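Local coordinates for protein GTN Reductase (Agrobacterium tumefaciens, PDB 5N6G) that probably reduces activated carbon-carbon double bonds as an FMN-dependent ene-reductase of the Old Yellow Enzyme family, and binds 2-phenylacrylic acid in a pocket that also holds the flavin, at residues A[105-110]-A[141-146]; A[185-190]-A[238-243]; A[252-257]-A[294-299]. All coordinates share one frame; numbering follows the deposited sequence. Where two conformers were deposited one is given.

How the contacts relate
The three contacts spread across one eight-stranded parallel barrel. Contact 1 joins two loops of the long excursion between strand 94-99 and helix 150-169, and the side chain of Thr142 lies about 10 Å from the bound 2-phenylacrylic acid. Contact 2 sits nearer the centre of the molecule, with the side chain of Glu186 about 9 Å from both this ligand and FMN. The centres of contacts 1 and 2 are about 18 Å apart, without touching. Contact 3 pairs two outer helix ends away from the annotated sites, about 35 Å from contact 1 between centres. It meets contact 2 through packing of Leu189 CD2 on Val252 CG2, 4.0 Å apart.

Contact 1 (A[105-110]-A[141-146]); sequences SHTSLQ and ETSEPR
Ser143 meets Ser105 and Thr107 with both its backbone and its side chain. Its backbone N gives a hydrogen bond to Ser105 O at 2.9 Å. Its hydroxyl, OG, accepts from Thr107 N at 2.9 Å in a bent bond (146° at the hydrogen). One serine thus reads an acceptor and a donor two residues apart on the opposing loop. The chi1 of -65° makes this possible by setting OG anti to the carbonyl carbon, beside the serine's own N, where Thr107 N meets it.

Around these two bonds the fit is close. Ser143 OG also comes within 3.2 Å of His106 CA, between the two bonded residues, and the CG2 methyl of Thr107 lies 3.6 Å from it. Ser105 O is approached a second time by Thr142 CA at 3.3 Å, a CA-H...O contact next to the amide bond. The His106 ring comes obliquely against the same hydroxyl, CD2 3.4 Å from Ser143 OG, and turns its edge to Glu141 O, 3.6 Å from CD2.

The next shell fixes the 105-110 loop itself. Ser108 N donates to His106 ND1 at 3.1 Å, coming in tilted 34° from the ring plane, and Ser108 OG shares a hydrogen bond with the same ring nitrogen; together they steady the imidazole, against which Thr128 and Ile130 of strand 127-131 pack. Gln110 NE2 reaches back to Ser105 OG, whose hydroxyl also bonds to Gln63 O. The loop includes a short 3-10 segment, 107-109, and the contact ties it to the chain leaving strand 137-141, inside the excursion of small strands and loops inserted between the third barrel strand and its helix in this TIM-barrel flavoenzyme.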
ATOM      1  N   SER A 105       8.468 -12.447   5.652  1.00 13.63           N
ATOM      2  CA  SER A 105       9.016 -12.004   6.927  1.00 14.10           C
ATOM      3  C   SER A 105      10.118 -12.972   7.357  1.00 14.71           C
ATOM      4  O   SER A 105      10.497 -13.890   6.627  1.00 14.52           O
ATOM      5  CB  SER A 105       7.900 -11.885   7.970  1.00 13.54           C
ATOM      6  OG  SER A 105       8.330 -11.284   9.193  1.00 16.71           O
ATOM      7  N   HIS A 106      10.645 -12.732   8.552  1.00 14.75           N
ATOM      8  CA  HIS A 106      11.736 -13.505   9.111  1.00 14.78           C
ATOM      9  C   HIS A 106      11.434 -13.738  10.581  1.00 15.38           C
ATOM     10  O   HIS A 106      10.793 -12.909  11.223  1.00 15.70           O
ATOM     11  CB  HIS A 106      13.064 -12.757   8.939  1.00 18.94           C
ATOM     12  CG  HIS A 106      14.272 -13.573   9.281  1.00 21.09           C
ATOM     13  ND1 HIS A 106      14.868 -13.519  10.523  1.00 28.33           N
ATOM     14  CD2 HIS A 106      15.017 -14.432   8.541  1.00 21.69           C
ATOM     15  CE1 HIS A 106      15.907 -14.332  10.543  1.00 23.66           C
ATOM     16  NE2 HIS A 106      16.029 -14.884   9.348  1.00 25.36           N
ATOM     17  N   THR A 107      11.855 -14.891  11.091  1.00 16.22           N
ATOM     18  CA  THR A 107      11.582 -15.227  12.489  1.00 16.32           C
ATOM     19  C   THR A 107      12.088 -14.156  13.453  1.00 18.14           C
ATOM     20  O   THR A 107      11.456 -13.918  14.487  1.00 20.85           O
ATOM     21  CB  THR A 107      12.206 -16.568  12.839  1.00 18.32           C
ATOM     22  OG1 THR A 107      13.621 -16.515  12.573  1.00 22.22           O
ATOM     23  CG2 THR A 107      11.556 -17.687  12.046  1.00 18.89           C
ATOM     24  N   SER A 108      13.204 -13.494  13.133  1.00 18.95           N
ATOM     25  CA  SER A 108      13.779 -12.496  14.037  1.00 20.09           C
ATOM     26  C   SER A 108      12.891 -11.259  14.209  1.00 20.12           C
ATOM     27  O   SER A 108      13.109 -10.476  15.146  1.00 25.06           O
ATOM     28  CB  SER A 108      15.165 -12.086  13.527  1.00 23.86           C
ATOM     29  OG  SER A 108      15.028 -11.384  12.305  1.00 24.11           O
ATOM     30  N   LEU A 109      11.918 -11.048  13.318  1.00 16.56           N
ATOM     31  CA  LEU A 109      10.983  -9.935  13.399  1.00 18.24           C
ATOM     32  C   LEU A 109       9.663 -10.311  14.060  1.00 21.88           C
ATOM     33  O   LEU A 109       8.868  -9.417  14.379  1.00 22.22           O
ATOM     34  CB  LEU A 109      10.696  -9.386  11.986  1.00 16.76           C
ATOM     35  CG  LEU A 109      11.915  -8.904  11.206  1.00 19.87           C
ATOM     36  CD1 LEU A 109      11.547  -8.644   9.731  1.00 19.46           C
ATOM     37  CD2 LEU A 109      12.484  -7.654  11.844  1.00 36.48           C
ATOM     38  N   GLN A 110       9.387 -11.607  14.223  1.00 17.43           N
ATOM     39  CA  GLN A 110       8.106 -12.105  14.682  1.00 17.97           C
ATOM     40  C   GLN A 110       8.054 -12.162  16.200  1.00 19.75           C
ATOM     41  O   GLN A 110       9.080 -12.381  16.859  1.00 19.65           O
ATOM     42  CB  GLN A 110       7.861 -13.504  14.127  1.00 18.43           C
ATOM     43  CG  GLN A 110       7.630 -13.461  12.639  1.00 15.65           C
ATOM     44  CD  GLN A 110       6.346 -12.775  12.290  1.00 21.09           C
ATOM     45  OE1 GLN A 110       5.294 -13.030  12.901  1.00 21.79           O
ATOM     46  NE2 GLN A 110       6.407 -11.879  11.326  1.00 18.97           N
ATOM     47  N   GLU A 141      17.021 -14.574   3.544  1.00 27.00           N
ATOM     48  CA  GLU A 141      15.879 -15.198   2.895  1.00 25.21           C
ATOM     49  C   GLU A 141      14.713 -15.188   3.863  1.00 19.98           C
ATOM     50  O   GLU A 141      14.900 -15.349   5.077  1.00 22.46           O
ATOM     51  CB  GLU A 141      16.214 -16.630   2.499  1.00 23.44           C
ATOM     52  CG  GLU A 141      17.400 -16.729   1.544  1.00 36.14           C
ATOM     53  CD  GLU A 141      17.819 -18.163   1.250  1.00 56.58           C
ATOM     54  OE1 GLU A 141      17.028 -19.093   1.513  1.00 62.44           O
ATOM     55  OE2 GLU A 141      18.951 -18.358   0.757  1.00 67.36           O
ATOM     56  N   THR A 142      13.507 -15.014   3.331  1.00 16.97           N
ATOM     57  CA  THR A 142      12.327 -15.067   4.179  1.00 14.44           C
ATOM     58  C   THR A 142      12.175 -16.465   4.780  1.00 18.29           C
ATOM     59  O   THR A 142      12.573 -17.474   4.199  1.00 21.41           O
ATOM     60  CB  THR A 142      11.063 -14.652   3.423  1.00 18.39           C
ATOM     61  OG1 THR A 142      10.928 -15.395   2.208  1.00 17.07           O
ATOM     62  CG2 THR A 142      11.137 -13.152   3.111  1.00 17.60           C
ATOM     63  N   SER A 143      11.571 -16.496   5.959  1.00 15.57           N
ATOM     64  CA  SER A 143      11.469 -17.692   6.775  1.00 16.26           C
ATOM     65  C   SER A 143      10.313 -18.579   6.319  1.00 15.59           C
ATOM     66  O   SER A 143       9.351 -18.130   5.681  1.00 19.78           O
ATOM     67  CB  SER A 143      11.253 -17.288   8.240  1.00 19.54           C
ATOM     68  OG  SER A 143      12.372 -16.593   8.755  1.00 19.51           O
ATOM     69  N   GLU A 144      10.385 -19.849   6.717  1.00 16.23           N
ATOM     70  CA  GLU A 144       9.289 -20.794   6.482  1.00 16.24           C
ATOM     71  C   GLU A 144       8.035 -20.353   7.230  1.00 16.00           C
ATOM     72  O   GLU A 144       8.090 -20.225   8.466  1.00 18.16           O
ATOM     73  CB  GLU A 144       9.654 -22.189   6.987  1.00 20.51           C
ATOM     74  CG  GLU A 144      10.800 -22.841   6.330  1.00 29.08           C
ATOM     75  CD  GLU A 144      10.995 -24.272   6.826  1.00 51.45           C
ATOM     76  OE1 GLU A 144      10.712 -24.565   8.020  1.00 24.04           O
ATOM     77  OE2 GLU A 144      11.424 -25.104   6.010  1.00 47.49           O
ATOM     78  N   PRO A 145       6.896 -20.175   6.566  1.00 16.76           N
ATOM     79  CA  PRO A 145       5.675 -19.756   7.256  1.00 16.23           C
ATOM     80  C   PRO A 145       4.859 -20.934   7.756  1.00 19.55           C
ATOM     81  O   PRO A 145       5.012 -22.067   7.303  1.00 22.95           O
ATOM     82  CB  PRO A 145       4.887 -19.019   6.167  1.00 15.33           C
ATOM     83  CG  PRO A 145       5.280 -19.762   4.922  1.00 17.32           C
ATOM     84  CD  PRO A 145       6.712 -20.172   5.101  1.00 18.48           C
ATOM     85  N   ARG A 146       3.954 -20.627   8.685  1.00 14.60           N
ATOM     86  CA  ARG A 146       2.946 -21.576   9.132  1.00 16.63           C
ATOM     87  C   ARG A 146       1.587 -21.151   8.602  1.00 16.58           C
ATOM     88  O   ARG A 146       1.327 -19.959   8.396  1.00 16.01           O
ATOM     89  CB  ARG A 146       2.895 -21.689  10.662  1.00 19.18           C
ATOM     90  CG  ARG A 146       2.454 -20.449  11.387  1.00 18.31           C
ATOM     91  CD  ARG A 146       2.335 -20.731  12.925  1.00 22.02           C
ATOM     92  NE  ARG A 146       1.778 -19.554  13.598  1.00 24.22           N
ATOM     93  CZ  ARG A 146       0.474 -19.298  13.716  1.00 24.23           C
ATOM     94  NH1 ARG A 146      -0.431 -20.151  13.252  1.00 26.55           N
ATOM     95  NH2 ARG A 146       0.078 -18.176  14.292  1.00 23.09           N
TER

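Contact 2 (A[185-190]-A[238-243]); sequences IEQFLK and NDIFEA
In this TIM barrel the loops that follow the C-terminal ends of the strands form the face that carries the flavin, and here two neighbouring ones meet: helix 184-189, after strand 174-178, rests on the loop after strand 227-231. The centre of the contact is Ile240, which fits against the last turn of the helix between Glu186 and Lys190. Its CD1 methyl touches the backbone at Glu186 O, 3.6 Å away, a carbonyl already used by Lys190 N. Its other branch, CG2, comes to 3.7 Å from the carboxylate atom Glu186 OE1. Lys190 passes over the isoleucine at about a right angle, with CD 3.9 Å from Ile240 CG1.

Lys190 lies just past the helix, its chain extended beyond CG, and its methylenes lie against Glu242 as well: Lys190 CG is 3.9 Å from Glu242 CB. Glu242 bends at chi2 (60°), which turns CD off the line of the chain, and its OE1 lies 3.6 Å from Lys190 CA. That oxygen is held by Ser191 OG and by a salt bridge to Arg207, whose NH1 also bonds to Leu189 O at the helix end.

At its far end the lysine turns to Glu186 of its own segment. Lys190 NZ reaches Glu186 OE2 at 3.0 Å as a salt bridge, though its hydrogen bonds to the two carboxylate oxygens are weak. The same carboxylate takes Gly182 N on OE1 and Ser232 OG on OE2, while Tyr249 of helix 245-256 packs on both charged side chains. The contact is van der Waals in kind: methyls and methylenes meet one another and also polar oxygens whose bonds lie elsewhere. The pairing of the buried charges beside it would be expected to lower the cost of burying an ammonium group here.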
ATOM      1  N   ILE A 185      -2.929 -10.380   2.166  1.00 10.60           N
ATOM      2  CA  ILE A 185      -4.238 -10.453   1.526  1.00 12.95           C
ATOM      3  C   ILE A 185      -4.100 -11.067   0.146  1.00 12.25           C
ATOM      4  O   ILE A 185      -4.917 -11.905  -0.258  1.00 14.09           O
ATOM      5  CB  ILE A 185      -4.903  -9.068   1.487  1.00 11.84           C
ATOM      6  CG1 ILE A 185      -5.187  -8.591   2.919  1.00 14.07           C
ATOM      7  CG2 ILE A 185      -6.227  -9.128   0.725  1.00 14.06           C
ATOM      8  CD1 ILE A 185      -5.686  -7.160   3.030  1.00 13.35           C
ATOM      9  N   GLU A 186      -3.058 -10.679  -0.591  1.00 12.28           N
ATOM     10  CA  GLU A 186      -2.810 -11.251  -1.912  1.00 12.39           C
ATOM     11  C   GLU A 186      -2.478 -12.727  -1.839  1.00 11.75           C
ATOM     12  O   GLU A 186      -2.782 -13.486  -2.768  1.00 14.74           O
ATOM     13  CB  GLU A 186      -1.652 -10.552  -2.619  1.00 19.88           C
ATOM     14  CG  GLU A 186      -2.085  -9.566  -3.611  1.00 30.35           C
ATOM     15  CD  GLU A 186      -1.123  -9.390  -4.788  1.00 23.44           C
ATOM     16  OE1 GLU A 186      -0.084 -10.102  -4.945  1.00 21.04           O
ATOM     17  OE2 GLU A 186      -1.454  -8.491  -5.568  1.00 24.22           O
ATOM     18  N   GLN A 187      -1.800 -13.147  -0.774  1.00 11.40           N
ATOM     19  CA  GLN A 187      -1.492 -14.562  -0.595  1.00 10.89           C
ATOM     20  C   GLN A 187      -2.766 -15.404  -0.517  1.00 12.24           C
ATOM     21  O   GLN A 187      -2.828 -16.513  -1.057  1.00 14.11           O
ATOM     22  CB  GLN A 187      -0.626 -14.753   0.654  1.00 11.75           C
ATOM     23  CG  GLN A 187       0.794 -14.232   0.501  1.00 12.60           C
ATOM     24  CD  GLN A 187       1.481 -13.906   1.826  1.00 13.40           C
ATOM     25  OE1 GLN A 187       1.293 -14.592   2.828  1.00 12.57           O
ATOM     26  NE2 GLN A 187       2.317 -12.879   1.810  1.00 11.66           N
ATOM     27  N   PHE A 188      -3.804 -14.879   0.139  1.00 11.04           N
ATOM     28  CA  PHE A 188      -5.111 -15.536   0.122  1.00 12.87           C
ATOM     29  C   PHE A 188      -5.760 -15.460  -1.257  1.00 15.30           C
ATOM     30  O   PHE A 188      -6.406 -16.423  -1.700  1.00 14.19           O
ATOM     31  CB  PHE A 188      -6.044 -14.879   1.134  1.00 13.01           C
ATOM     32  CG  PHE A 188      -5.930 -15.386   2.554  1.00 12.20           C
ATOM     33  CD1 PHE A 188      -5.062 -14.795   3.454  1.00 12.70           C
ATOM     34  CD2 PHE A 188      -6.711 -16.444   2.997  1.00 12.71           C
ATOM     35  CE1 PHE A 188      -4.970 -15.261   4.746  1.00 13.93           C
ATOM     36  CE2 PHE A 188      -6.648 -16.899   4.305  1.00 14.81           C
ATOM     37  CZ  PHE A 188      -5.778 -16.312   5.180  1.00 14.63           C
ATOM     38  N   LEU A 189      -5.613 -14.328  -1.944  1.00 14.03           N
ATOM     39  CA  LEU A 189      -6.313 -14.113  -3.216  0.52 14.63           C
ATOM     40  C   LEU A 189      -5.778 -14.998  -4.330  1.00 16.15           C
ATOM     41  O   LEU A 189      -6.552 -15.550  -5.123  1.00 14.31           O
ATOM     42  CB  LEU A 189      -6.157 -12.667  -3.681  0.52 14.01           C
ATOM     43  CG  LEU A 189      -6.900 -11.527  -3.017  0.52 14.18           C
ATOM     44  CD1 LEU A 189      -6.419 -10.230  -3.642  0.52 14.97           C
ATOM     45  CD2 LEU A 189      -8.381 -11.701  -3.210  0.52 21.58           C
ATOM     46  N   LYS A 190      -4.458 -15.107  -4.450  1.00 13.71           N
ATOM     47  CA  LYS A 190      -3.843 -15.708  -5.636  1.00 12.08           C
ATOM     48  C   LYS A 190      -3.582 -17.210  -5.473  1.00 16.27           C
ATOM     49  O   LYS A 190      -3.340 -17.727  -4.379  1.00 17.07           O
ATOM     50  CB  LYS A 190      -2.573 -14.942  -6.017  1.00 12.91           C
ATOM     51  CG  LYS A 190      -2.889 -13.517  -6.451  1.00 15.61           C
ATOM     52  CD  LYS A 190      -1.709 -12.752  -6.975  1.00 16.12           C
ATOM     53  CE  LYS A 190      -2.142 -11.374  -7.467  1.00 19.89           C
ATOM     54  NZ  LYS A 190      -1.008 -10.453  -7.785  1.00 24.35           N
ATOM     55  N   ASN A 238       7.304 -10.659  -4.785  1.00 13.80           N
ATOM     56  CA  ASN A 238       7.326 -11.583  -3.657  1.00 15.53           C
ATOM     57  C   ASN A 238       6.845 -12.980  -4.050  1.00 13.68           C
ATOM     58  O   ASN A 238       6.190 -13.688  -3.272  1.00 14.96           O
ATOM     59  CB  ASN A 238       6.558 -10.994  -2.480  1.00 16.31           C
ATOM     60  CG  ASN A 238       7.270  -9.765  -1.932  1.00 13.17           C
ATOM     61  OD1 ASN A 238       8.469  -9.836  -1.632  1.00 18.65           O
ATOM     62  ND2 ASN A 238       6.592  -8.625  -1.917  1.00 15.97           N
ATOM     63  N   ASP A 239       7.253 -13.406  -5.241  1.00 14.13           N
ATOM     64  CA  ASP A 239       7.216 -14.805  -5.662  1.00 14.21           C
ATOM     65  C   ASP A 239       5.802 -15.337  -5.884  1.00 15.66           C
ATOM     66  O   ASP A 239       5.600 -16.555  -5.844  1.00 20.20           O
ATOM     67  CB  ASP A 239       7.945 -15.683  -4.633  1.00 17.38           C
ATOM     68  CG  ASP A 239       8.447 -16.978  -5.202  1.00 23.93           C
ATOM     69  OD1 ASP A 239       8.739 -17.033  -6.416  1.00 26.29           O
ATOM     70  OD2 ASP A 239       8.592 -17.961  -4.413  1.00 23.46           O
ATOM     71  N   ILE A 240       4.829 -14.473  -6.147  1.00 16.48           N
ATOM     72  CA  ILE A 240       3.420 -14.850  -6.220  1.00 14.32           C
ATOM     73  C   ILE A 240       3.018 -15.007  -7.681  1.00 16.72           C
ATOM     74  O   ILE A 240       3.651 -14.433  -8.583  1.00 15.98           O
ATOM     75  CB  ILE A 240       2.549 -13.811  -5.477  1.00 14.27           C
ATOM     76  CG1 ILE A 240       1.244 -14.431  -5.018  1.00 16.07           C
ATOM     77  CG2 ILE A 240       2.306 -12.568  -6.324  1.00 15.62           C
ATOM     78  CD1 ILE A 240       0.632 -13.702  -3.848  1.00 18.09           C
ATOM     79  N   PHE A 241       2.026 -15.866  -7.932  1.00 15.27           N
ATOM     80  CA  PHE A 241       1.586 -16.176  -9.294  1.00 14.74           C
ATOM     81  C   PHE A 241       0.085 -16.435  -9.317  1.00 18.00           C
ATOM     82  O   PHE A 241      -0.451 -17.122  -8.452  1.00 16.26           O
ATOM     83  CB  PHE A 241       2.332 -17.396  -9.865  1.00 15.70           C
ATOM     84  CG  PHE A 241       1.806 -17.895 -11.184  1.00 15.22           C
ATOM     85  CD1 PHE A 241       2.278 -17.383 -12.391  1.00 20.17           C
ATOM     86  CD2 PHE A 241       0.866 -18.912 -11.226  1.00 17.55           C
ATOM     87  CE1 PHE A 241       1.782 -17.873 -13.617  1.00 18.80           C
ATOM     88  CE2 PHE A 241       0.387 -19.388 -12.426  1.00 19.99           C
ATOM     89  CZ  PHE A 241       0.856 -18.856 -13.629  1.00 18.73           C
ATOM     90  N   GLU A 242      -0.588 -15.903 -10.333  1.00 15.40           N
ATOM     91  CA  GLU A 242      -2.003 -16.176 -10.570  1.00 15.23           C
ATOM     92  C   GLU A 242      -2.183 -16.304 -12.076  1.00 17.63           C
ATOM     93  O   GLU A 242      -1.849 -15.372 -12.806  1.00 19.17           O
ATOM     94  CB  GLU A 242      -2.899 -15.051 -10.031  1.00 16.53           C
ATOM     95  CG  GLU A 242      -4.333 -15.104 -10.498  1.00 16.54           C
ATOM     96  CD  GLU A 242      -5.033 -16.384 -10.103  1.00 21.57           C
ATOM     97  OE1 GLU A 242      -4.972 -16.719  -8.897  1.00 21.57           O
ATOM     98  OE2 GLU A 242      -5.612 -17.074 -10.997  1.00 21.05           O
ATOM     99  N   ALA A 243      -2.705 -17.438 -12.538  1.00 17.24           N
ATOM    100  CA  ALA A 243      -2.795 -17.669 -13.975  1.00 22.35           C
ATOM    101  C   ALA A 243      -4.004 -16.997 -14.616  1.00 21.46           C
ATOM    102  O   ALA A 243      -3.990 -16.770 -15.836  1.00 21.78           O
ATOM    103  CB  ALA A 243      -2.855 -19.170 -14.254  1.00 22.57           C
TER

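Contact 3 (A[252-257]-A[294-299]); sequences VVEQLG and RNAGGK
A positive phi of 104° at Gly297 reverses the chain at the end of helix 286-295 into Gly298, which lies against Gly257. The turn is a Schellman motif, with bonds back into the last helical turn that include Gly297 N to Arg294 O. Ala296, just before it, directs CB toward 252-257, where the methyl sits 3.3 Å from Glu254 O. In one of its two conformers Glu254 sets CG anti to its backbone N (chi1 178°), 4.1 Å from Ala296 CB.

Beyond that methyl the meeting is backbone on backbone. Gly257 and Gly298 are 3.7 Å apart at CA: a beta carbon on Gly257 would collide with Ala296 CB, and one on Gly298 would be tight against Gly257 CA. Gly257 O lies over the turn, 3.3 Å from Gly297 C and 3.6 Å from Gly298 CA, the latter a CA-H...O contact. Gly298 N is also near this oxygen, but at an angle too poor for a hydrogen bond, and Ala296 O, a second acceptor, lies 3.4 Å from Gly257 O. The segments are joined by close van der Waals fit and not by conventional polar bonds.

Arg294 steadies the exit of the turn from within its own segment. Its NH1 donates to Gly298 O at 3.0 Å, approaching from above the carbonyl plane, 53° out of it, while the oxygen lies close to the plane of the guanidinium. The same NH1 bonds to Gly300 O, and NH2 makes a salt bridge with Asp323.

Further back, Val253 packs on Phe289, Ala292 and Tyr293. Helices 245-256 and 286-295 are neighbours in the outer layer, and their C-terminal ends meet where the chain turns in toward parallel strands 263-267 and 301-305, the helix-to-strand connections of a beta/alpha barrel.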
ATOM      1  N   VAL A 252     -13.531  -9.319  -7.315  1.00 13.49           N
ATOM      2  CA  VAL A 252     -13.144  -8.528  -6.145  1.00 12.69           C
ATOM      3  C   VAL A 252     -13.713  -7.121  -6.250  1.00 15.27           C
ATOM      4  O   VAL A 252     -14.347  -6.621  -5.310  1.00 13.46           O
ATOM      5  CB  VAL A 252     -11.615  -8.507  -5.987  1.00 14.67           C
ATOM      6  CG1 VAL A 252     -11.180  -7.418  -5.021  1.00 16.62           C
ATOM      7  CG2 VAL A 252     -11.154  -9.884  -5.488  1.00 15.62           C
ATOM      8  N   VAL A 253     -13.485  -6.450  -7.384  1.00 14.42           N
ATOM      9  CA  VAL A 253     -13.936  -5.058  -7.438  1.00 14.90           C
ATOM     10  C   VAL A 253     -15.443  -4.951  -7.617  1.00 15.29           C
ATOM     11  O   VAL A 253     -16.034  -3.950  -7.203  1.00 15.51           O
ATOM     12  CB  VAL A 253     -13.234  -4.199  -8.506  1.00 20.40           C
ATOM     13  CG1 VAL A 253     -11.853  -3.875  -8.101  1.00 21.12           C
ATOM     14  CG2 VAL A 253     -13.348  -4.800  -9.910  1.00 18.08           C
ATOM     15  N   GLU A 254     -16.108  -5.953  -8.203  1.00 14.90           N
ATOM     16  CA  GLU A 254     -17.561  -5.960  -8.181  0.51 18.01           C
ATOM     17  C   GLU A 254     -18.064  -5.919  -6.742  1.00 17.88           C
ATOM     18  O   GLU A 254     -18.995  -5.179  -6.420  1.00 17.58           O
ATOM     19  CB  GLU A 254     -18.074  -7.199  -8.909  0.51 19.48           C
ATOM     20  CG  GLU A 254     -19.558  -7.344  -8.914  0.51 17.26           C
ATOM     21  CD  GLU A 254     -20.009  -8.787  -9.086  0.51 38.71           C
ATOM     22  OE1 GLU A 254     -19.162  -9.655  -9.407  0.51 28.35           O
ATOM     23  OE2 GLU A 254     -21.211  -9.053  -8.878  0.51 53.88           O
ATOM     24  N   GLN A 255     -17.443  -6.703  -5.868  1.00 14.61           N
ATOM     25  CA  GLN A 255     -17.851  -6.691  -4.473  1.00 13.87           C
ATOM     26  C   GLN A 255     -17.473  -5.385  -3.795  1.00 14.17           C
ATOM     27  O   GLN A 255     -18.249  -4.858  -2.993  1.00 14.18           O
ATOM     28  CB  GLN A 255     -17.236  -7.873  -3.728  1.00 12.06           C
ATOM     29  CG  GLN A 255     -17.573  -9.221  -4.318  1.00 13.96           C
ATOM     30  CD  GLN A 255     -18.990  -9.348  -4.834  1.00 28.04           C
ATOM     31  OE1 GLN A 255     -19.950  -9.119  -4.113  1.00 24.37           O
ATOM     32  NE2 GLN A 255     -19.124  -9.715  -6.099  1.00 45.59           N
ATOM     33  N   LEU A 256     -16.285  -4.833  -4.107  1.00 12.53           N
ATOM     34  CA  LEU A 256     -15.885  -3.555  -3.525  1.00 12.92           C
ATOM     35  C   LEU A 256     -16.787  -2.421  -3.989  1.00 12.74           C
ATOM     36  O   LEU A 256     -16.980  -1.446  -3.260  1.00 13.79           O
ATOM     37  CB  LEU A 256     -14.424  -3.252  -3.864  1.00 13.78           C
ATOM     38  CG  LEU A 256     -13.418  -4.214  -3.235  1.00 13.42           C
ATOM     39  CD1 LEU A 256     -12.023  -3.875  -3.763  1.00 17.24           C
ATOM     40  CD2 LEU A 256     -13.383  -4.190  -1.738  1.00 15.19           C
ATOM     41  N   GLY A 257     -17.352  -2.540  -5.192  1.00 13.66           N
ATOM     42  CA  GLY A 257     -18.273  -1.540  -5.704  1.00 13.13           C
ATOM     43  C   GLY A 257     -19.540  -1.403  -4.900  1.00 14.46           C
ATOM     44  O   GLY A 257     -20.265  -0.413  -5.045  1.00 16.25           O
ATOM     45  N   ARG A 294     -17.230   0.121 -11.493  1.00 13.96           N
ATOM     46  CA  ARG A 294     -18.239   1.156 -11.729  1.00 15.25           C
ATOM     47  C   ARG A 294     -19.624   0.555 -11.919  1.00 17.37           C
ATOM     48  O   ARG A 294     -20.636   1.109 -11.442  1.00 16.99           O
ATOM     49  CB  ARG A 294     -17.858   1.990 -12.955  1.00 15.72           C
ATOM     50  CG  ARG A 294     -16.641   2.858 -12.750  1.00 14.84           C
ATOM     51  CD  ARG A 294     -16.910   4.001 -11.802  1.00 19.32           C
ATOM     52  NE  ARG A 294     -15.771   4.915 -11.746  1.00 18.69           N
ATOM     53  CZ  ARG A 294     -15.154   5.308 -10.638  1.00 18.66           C
ATOM     54  NH1 ARG A 294     -15.571   4.899  -9.444  1.00 17.28           N
ATOM     55  NH2 ARG A 294     -14.123   6.139 -10.720  1.00 21.49           N
ATOM     56  N   ASN A 295     -19.699  -0.551 -12.665  1.00 14.15           N
ATOM     57  CA  ASN A 295     -21.002  -1.109 -13.012  1.00 15.02           C
ATOM     58  C   ASN A 295     -21.688  -1.715 -11.795  1.00 16.20           C
ATOM     59  O   ASN A 295     -22.909  -1.915 -11.825  1.00 19.43           O
ATOM     60  CB  ASN A 295     -20.842  -2.177 -14.089  1.00 15.35           C
ATOM     61  CG  ASN A 295     -20.485  -1.607 -15.431  1.00 18.52           C
ATOM     62  OD1 ASN A 295     -20.580  -0.402 -15.662  1.00 21.73           O
ATOM     63  ND2 ASN A 295     -20.075  -2.479 -16.340  1.00 23.67           N
ATOM     64  N   ALA A 296     -20.924  -2.043 -10.754  1.00 17.33           N
ATOM     65  CA  ALA A 296     -21.485  -2.520  -9.490  1.00 18.20           C
ATOM     66  C   ALA A 296     -21.912  -1.392  -8.572  1.00 18.31           C
ATOM     67  O   ALA A 296     -22.376  -1.666  -7.450  1.00 18.37           O
ATOM     68  CB  ALA A 296     -20.477  -3.383  -8.745  1.00 16.11           C
ATOM     69  N   GLY A 297     -21.748  -0.147  -8.990  1.00 15.97           N
ATOM     70  CA  GLY A 297     -22.072   0.994  -8.157  1.00 17.04           C
ATOM     71  C   GLY A 297     -20.884   1.692  -7.547  1.00 16.01           C
ATOM     72  O   GLY A 297     -21.073   2.616  -6.751  1.00 17.29           O
ATOM     73  N   GLY A 298     -19.665   1.294  -7.897  1.00 13.88           N
ATOM     74  CA  GLY A 298     -18.496   1.825  -7.226  1.00 13.34           C
ATOM     75  C   GLY A 298     -18.268   3.274  -7.583  1.00 18.06           C
ATOM     76  O   GLY A 298     -18.185   3.633  -8.765  1.00 18.08           O
ATOM     77  N   LYS A 299     -18.127   4.113  -6.556  1.00 14.04           N
ATOM     78  CA  LYS A 299     -17.959   5.549  -6.715  1.00 17.23           C
ATOM     79  C   LYS A 299     -16.652   6.053  -6.117  1.00 17.40           C
ATOM     80  O   LYS A 299     -16.433   7.270  -6.089  1.00 19.20           O
ATOM     81  CB  LYS A 299     -19.155   6.272  -6.086  1.00 18.62           C
ATOM     82  CG  LYS A 299     -20.496   5.967  -6.753  1.00 23.25           C
ATOM     83  CD  LYS A 299     -20.592   6.572  -8.132  1.00 40.07           C
ATOM     84  CE  LYS A 299     -22.008   6.453  -8.714  1.00 55.44           C
ATOM     85  NZ  LYS A 299     -22.410   5.050  -9.070  1.00 56.06           N
TER